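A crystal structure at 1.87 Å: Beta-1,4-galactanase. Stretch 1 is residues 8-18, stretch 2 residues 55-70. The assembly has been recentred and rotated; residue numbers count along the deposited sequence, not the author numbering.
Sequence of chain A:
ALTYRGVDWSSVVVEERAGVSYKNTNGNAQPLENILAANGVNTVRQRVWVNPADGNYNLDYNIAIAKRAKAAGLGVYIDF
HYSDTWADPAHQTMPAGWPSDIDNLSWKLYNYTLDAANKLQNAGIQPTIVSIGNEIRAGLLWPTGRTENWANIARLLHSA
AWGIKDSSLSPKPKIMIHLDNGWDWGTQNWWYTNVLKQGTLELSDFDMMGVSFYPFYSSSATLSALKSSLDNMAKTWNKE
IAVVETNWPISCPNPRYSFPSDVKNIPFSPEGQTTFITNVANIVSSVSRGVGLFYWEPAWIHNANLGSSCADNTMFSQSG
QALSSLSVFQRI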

# COMPACT_ATOMS: atom_id res chain seq x y z
N ASP A 8 3.77 0.15 -5.96
CA ASP A 8 2.41 0.58 -6.18
C ASP A 8 2.54 1.33 -7.51
O ASP A 8 3.27 2.32 -7.59
N TRP A 9 1.86 0.85 -8.55
CA TRP A 9 1.96 1.49 -9.86
C TRP A 9 0.64 2.09 -10.32
O TRP A 9 0.43 2.31 -11.52
N SER A 10 -0.23 2.40 -9.37
CA SER A 10 -1.56 2.95 -9.65
C SER A 10 -1.65 4.02 -10.73
O SER A 10 -2.55 3.98 -11.57
N SER A 11 -0.73 4.97 -10.72
CA SER A 11 -0.73 6.07 -11.68
C SER A 11 -0.33 5.71 -13.11
O SER A 11 -0.33 6.59 -13.98
N VAL A 12 0.01 4.45 -13.36
CA VAL A 12 0.45 4.05 -14.70
C VAL A 12 -0.38 4.59 -15.87
O VAL A 12 0.17 5.24 -16.76
N VAL A 13 -1.68 4.33 -15.89
CA VAL A 13 -2.52 4.80 -16.99
C VAL A 13 -2.65 6.33 -16.99
O VAL A 13 -2.73 6.95 -18.05
N VAL A 14 -2.68 6.93 -15.81
CA VAL A 14 -2.78 8.38 -15.73
C VAL A 14 -1.56 8.98 -16.43
O VAL A 14 -1.68 9.94 -17.20
N GLU A 15 -0.39 8.40 -16.18
CA GLU A 15 0.85 8.88 -16.78
C GLU A 15 0.94 8.58 -18.28
O GLU A 15 1.40 9.42 -19.05
N GLU A 16 0.52 7.39 -18.69
CA GLU A 16 0.56 7.05 -20.10
C GLU A 16 -0.35 8.01 -20.87
O GLU A 16 -0.00 8.46 -21.96
N ARG A 17 -1.50 8.34 -20.29
CA ARG A 17 -2.43 9.26 -20.93
C ARG A 17 -1.86 10.67 -20.96
O ARG A 17 -2.28 11.50 -21.76
N ALA A 18 -0.91 10.94 -20.08
CA ALA A 18 -0.28 12.25 -20.02
C ALA A 18 0.91 12.31 -20.98
O ALA A 18 1.63 13.31 -21.02
N GLY A 55 -12.95 9.23 -12.69
CA GLY A 55 -12.75 7.82 -12.93
C GLY A 55 -11.40 7.21 -12.59
O GLY A 55 -11.28 5.99 -12.51
N ASN A 56 -10.37 8.04 -12.41
CA ASN A 56 -9.05 7.50 -12.08
C ASN A 56 -9.10 6.71 -10.79
O ASN A 56 -9.63 7.17 -9.78
N TYR A 57 -8.54 5.50 -10.83
CA TYR A 57 -8.47 4.60 -9.69
C TYR A 57 -9.81 3.95 -9.31
O TYR A 57 -9.92 3.35 -8.24
N ASN A 58 -10.82 4.06 -10.16
CA ASN A 58 -12.09 3.41 -9.84
C ASN A 58 -11.91 1.94 -10.20
O ASN A 58 -10.86 1.56 -10.70
N LEU A 59 -12.92 1.10 -9.94
CA LEU A 59 -12.77 -0.32 -10.22
C LEU A 59 -12.44 -0.68 -11.67
O LEU A 59 -11.61 -1.56 -11.91
N ASP A 60 -13.08 -0.02 -12.63
CA ASP A 60 -12.80 -0.30 -14.03
C ASP A 60 -11.34 -0.01 -14.36
O ASP A 60 -10.68 -0.77 -15.07
N TYR A 61 -10.85 1.11 -13.85
CA TYR A 61 -9.47 1.53 -14.07
C TYR A 61 -8.54 0.45 -13.53
O TYR A 61 -7.57 0.06 -14.18
N ASN A 62 -8.85 -0.05 -12.34
CA ASN A 62 -8.05 -1.08 -11.70
C ASN A 62 -8.12 -2.44 -12.38
O ASN A 62 -7.13 -3.17 -12.41
N ILE A 63 -9.28 -2.80 -12.91
CA ILE A 63 -9.40 -4.08 -13.59
C ILE A 63 -8.56 -4.03 -14.86
O ILE A 63 -7.89 -5.00 -15.22
N ALA A 64 -8.58 -2.89 -15.54
CA ALA A 64 -7.81 -2.74 -16.77
C ALA A 64 -6.31 -2.93 -16.53
O ALA A 64 -5.66 -3.69 -17.26
N ILE A 65 -5.75 -2.27 -15.53
CA ILE A 65 -4.32 -2.43 -15.29
C ILE A 65 -4.00 -3.76 -14.61
O ILE A 65 -2.90 -4.29 -14.78
N ALA A 66 -4.95 -4.30 -13.85
CA ALA A 66 -4.73 -5.59 -13.19
C ALA A 66 -4.55 -6.67 -14.27
O ALA A 66 -3.74 -7.57 -14.12
N LYS A 67 -5.33 -6.57 -15.34
CA LYS A 67 -5.23 -7.53 -16.44
C LYS A 67 -3.84 -7.43 -17.06
O LYS A 67 -3.24 -8.44 -17.41
N ARG A 68 -3.33 -6.21 -17.17
CA ARG A 68 -2.00 -5.99 -17.75
C ARG A 68 -0.93 -6.57 -16.83
O ARG A 68 0.04 -7.17 -17.30
N ALA A 69 -1.12 -6.39 -15.53
CA ALA A 69 -0.16 -6.92 -14.56
C ALA A 69 -0.14 -8.44 -14.66
O ALA A 69 0.93 -9.06 -14.69
N LYS A 70 -1.33 -9.02 -14.69
CA LYS A 70 -1.48 -10.47 -14.80
C LYS A 70 -0.76 -11.00 -16.05
O LYS A 70 -0.08 -12.03 -15.99

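The most unusual feature of this contact is a single tyrosine hydroxyl that serves the start of a helix in the other stretch. Tyr 61 (chi1 176°, t) has a CA-to-CB bond that runs sideways, but its ring carries OH to the point where the chain of stretch 1 turns into helix 12-17. There Tyr 61 OH donates to Ser 10 O at 2.6 Å, with that oxygen at the ring edge, near its plane. The same OH accepts from Val 14 N at 3.3 Å (N-H...O angle 143°) and, weakly, from Val 13 N at 3.3 Å (121°). Amides in the first turn of a helix lack carbonyl partners within it, so the hydroxyl supplies an acceptor.

The two helix axes cross at 90° with a closest approach of 11.3 Å, a spacing filled by side chains. Val 12 (p), Val 13 (t) and Val 14 (t) all point toward stretch 2. Ile 65 (chi1 p, chi2 t) points back, and its CG2 lies 3.7 Å from Val 12 CG1 and 3.4 Å from Val 13 CG2. Val 13 CB also packs 3.5 Å from Tyr 61 CE2, while Val 14 CG2 sits 4.2 Å from Tyr 57 CZ and 3.3 Å from Asn 56 OD1.

Trp 9 (chi1 78°, p) starts sideways, yet the end of its indole comes nearer and covers one turn of helix 59-70. Trp 9 CZ2 is 3.7 Å from Ile 65 CB and 3.9 Å from Ala 69 CB; it also approaches Ile 65 O at 3.2 Å, with this oxygen at the ring edge. Tyr 57 (m) likewise turns its ring inward from a sideways start, placing CE1 3.6 Å from Ser 10 O, again at the edge.

A two-pronged salt bridge joins the helices. Arg 68 NH1 donates to Glu 16 OE1 at 2.9 Å (163°), and Arg 68 NH2 donates to Glu 16 OE2 at 2.7 Å (167°). These near-linear angles fit a carboxylate meeting the guanidinium edge, and both CA-to-CB bonds point toward the opposing stretch. Chi3 of Arg 68 is p (55°), a bend in a chain otherwise m, t at chi1 and chi2. Its NH1 also passes 3.8 Å from Val 13 CG2.

Water 1 links Arg 17 (m, t, t) to Asn 56 (m). It accepts from Arg 17 NH1 at 2.6 Å and donates to Asn 56 OD1 at 2.6 Å, bridging two atoms whose direct separation, Arg 17 NH1 to Asn 56 OD1, is 3.9 Å.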

# COMPACT_ATOMS: atom_id res chain seq x y z
CB ASP A 8 1.96 1.53 -5.07
CG ASP A 8 0.51 1.95 -5.21
OD1 ASP A 8 0.12 2.40 -6.30
OD2 ASP A 8 -0.24 1.84 -4.22
CB TRP A 9 2.46 0.45 -10.88
CG TRP A 9 1.39 -0.52 -11.35
CD1 TRP A 9 0.38 -1.06 -10.61
CD2 TRP A 9 1.25 -1.05 -12.67
NE1 TRP A 9 -0.38 -1.90 -11.38
CE2 TRP A 9 0.13 -1.92 -12.66
CE3 TRP A 9 1.96 -0.89 -13.87
CZ2 TRP A 9 -0.30 -2.62 -13.79
CZ3 TRP A 9 1.54 -1.59 -15.01
CH2 TRP A 9 0.42 -2.44 -14.95
CB SER A 10 -2.18 3.49 -8.36
OG SER A 10 -2.20 2.51 -7.34
CB SER A 11 0.22 7.16 -11.20
OG SER A 11 1.56 6.70 -11.30
CB VAL A 12 0.58 2.51 -14.82
CG1 VAL A 12 -0.75 1.83 -14.55
CG2 VAL A 12 1.11 2.15 -16.22
CB VAL A 13 -3.93 4.15 -16.95
CG1 VAL A 13 -4.90 4.90 -17.85
CG2 VAL A 13 -3.82 2.70 -17.41
CB VAL A 14 -2.81 8.86 -14.26
CG1 VAL A 14 -2.66 10.38 -14.20
CG2 VAL A 14 -4.13 8.46 -13.61
CB GLU A 15 2.06 8.29 -16.06
CG GLU A 15 2.31 8.91 -14.70
CD GLU A 15 2.82 10.35 -14.79
OE1 GLU A 15 2.16 11.17 -15.46
OE2 GLU A 15 3.87 10.65 -14.18
CB GLU A 16 0.11 5.60 -20.31
CG GLU A 16 1.01 4.59 -19.61
CD GLU A 16 0.53 3.16 -19.75
OE1 GLU A 16 -0.69 2.95 -19.91
OE2 GLU A 16 1.37 2.25 -19.66
CB ARG A 17 -3.77 9.27 -20.20
CG ARG A 17 -4.60 8.02 -20.40
CD ARG A 17 -5.85 8.07 -19.55
NE ARG A 17 -6.67 6.88 -19.73
CZ ARG A 17 -7.68 6.54 -18.94
NH1 ARG A 17 -8.00 7.30 -17.90
NH2 ARG A 17 -8.37 5.43 -19.19
CB ALA A 18 0.17 12.57 -18.60
CB ASN A 56 -8.03 8.63 -11.95
CG ASN A 56 -7.77 9.34 -13.27
OD1 ASN A 56 -7.39 8.71 -14.27
ND2 ASN A 56 -7.99 10.64 -13.29
CB TYR A 57 -7.89 5.33 -8.47
CG TYR A 57 -6.68 6.18 -8.81
CD1 TYR A 57 -5.63 5.65 -9.55
CD2 TYR A 57 -6.61 7.51 -8.42
CE1 TYR A 57 -4.53 6.44 -9.92
CE2 TYR A 57 -5.52 8.31 -8.77
CZ TYR A 57 -4.49 7.77 -9.52
OH TYR A 57 -3.43 8.58 -9.88
CB ASN A 58 -13.29 4.07 -10.56
CG ASN A 58 -13.29 3.87 -12.08
OD1 ASN A 58 -14.12 4.47 -12.78
ND2 ASN A 58 -12.40 3.04 -12.59
CB LEU A 59 -14.02 -1.09 -9.76
CG LEU A 59 -13.85 -2.61 -9.63
CD1 LEU A 59 -12.67 -2.93 -8.71
CD2 LEU A 59 -15.13 -3.22 -9.10
CB ASP A 60 -13.69 0.53 -14.96
CG ASP A 60 -15.12 0.04 -14.98
OD1 ASP A 60 -15.34 -1.16 -14.74
OD2 ASP A 60 -16.02 0.86 -15.25
CB TYR A 61 -9.22 2.86 -13.34
CG TYR A 61 -7.80 3.38 -13.40
CD1 TYR A 61 -6.81 2.87 -12.56
CD2 TYR A 61 -7.46 4.40 -14.28
CE1 TYR A 61 -5.51 3.37 -12.59
CE2 TYR A 61 -6.16 4.91 -14.32
CZ TYR A 61 -5.19 4.40 -13.48
OH TYR A 61 -3.91 4.90 -13.54
CB ASN A 62 -8.45 -1.19 -10.24
CG ASN A 62 -7.72 -0.20 -9.37
OD1 ASN A 62 -6.54 -0.37 -9.07
ND2 ASN A 62 -8.41 0.88 -8.98
CB ILE A 63 -10.88 -4.41 -13.92
CG1 ILE A 63 -11.60 -4.80 -12.63
CG2 ILE A 63 -10.96 -5.54 -14.95
CD1 ILE A 63 -13.10 -4.98 -12.77
CB ALA A 64 -8.07 -1.37 -17.39
CB ILE A 65 -3.71 -1.25 -14.50
CG1 ILE A 65 -4.37 -1.10 -13.12
CG2 ILE A 65 -3.89 0.04 -15.30
CD1 ILE A 65 -3.73 -0.01 -12.27
CB ALA A 66 -5.90 -5.94 -12.28
CB LYS A 67 -6.29 -7.25 -17.51
CG LYS A 67 -7.70 -7.67 -17.13
CD LYS A 67 -8.68 -7.20 -18.18
CE LYS A 67 -10.08 -7.67 -17.88
NZ LYS A 67 -11.07 -7.13 -18.87
CB ARG A 68 -1.76 -4.49 -17.96
CG ARG A 68 -2.48 -3.93 -19.18
CD ARG A 68 -2.37 -2.41 -19.24
NE ARG A 68 -0.98 -1.95 -19.22
CZ ARG A 68 -0.62 -0.67 -19.25
NH1 ARG A 68 -1.54 0.29 -19.31
NH2 ARG A 68 0.67 -0.35 -19.22
CB ALA A 69 -0.55 -6.48 -13.13
CB LYS A 70 -2.97 -10.83 -14.86
CG LYS A 70 -3.27 -12.32 -15.03
CD LYS A 70 -4.77 -12.56 -15.12
CE LYS A 70 -5.09 -14.03 -15.30
NZ LYS A 70 -6.55 -14.25 -15.50
O HOH W 1 -6.74 9.31 -16.74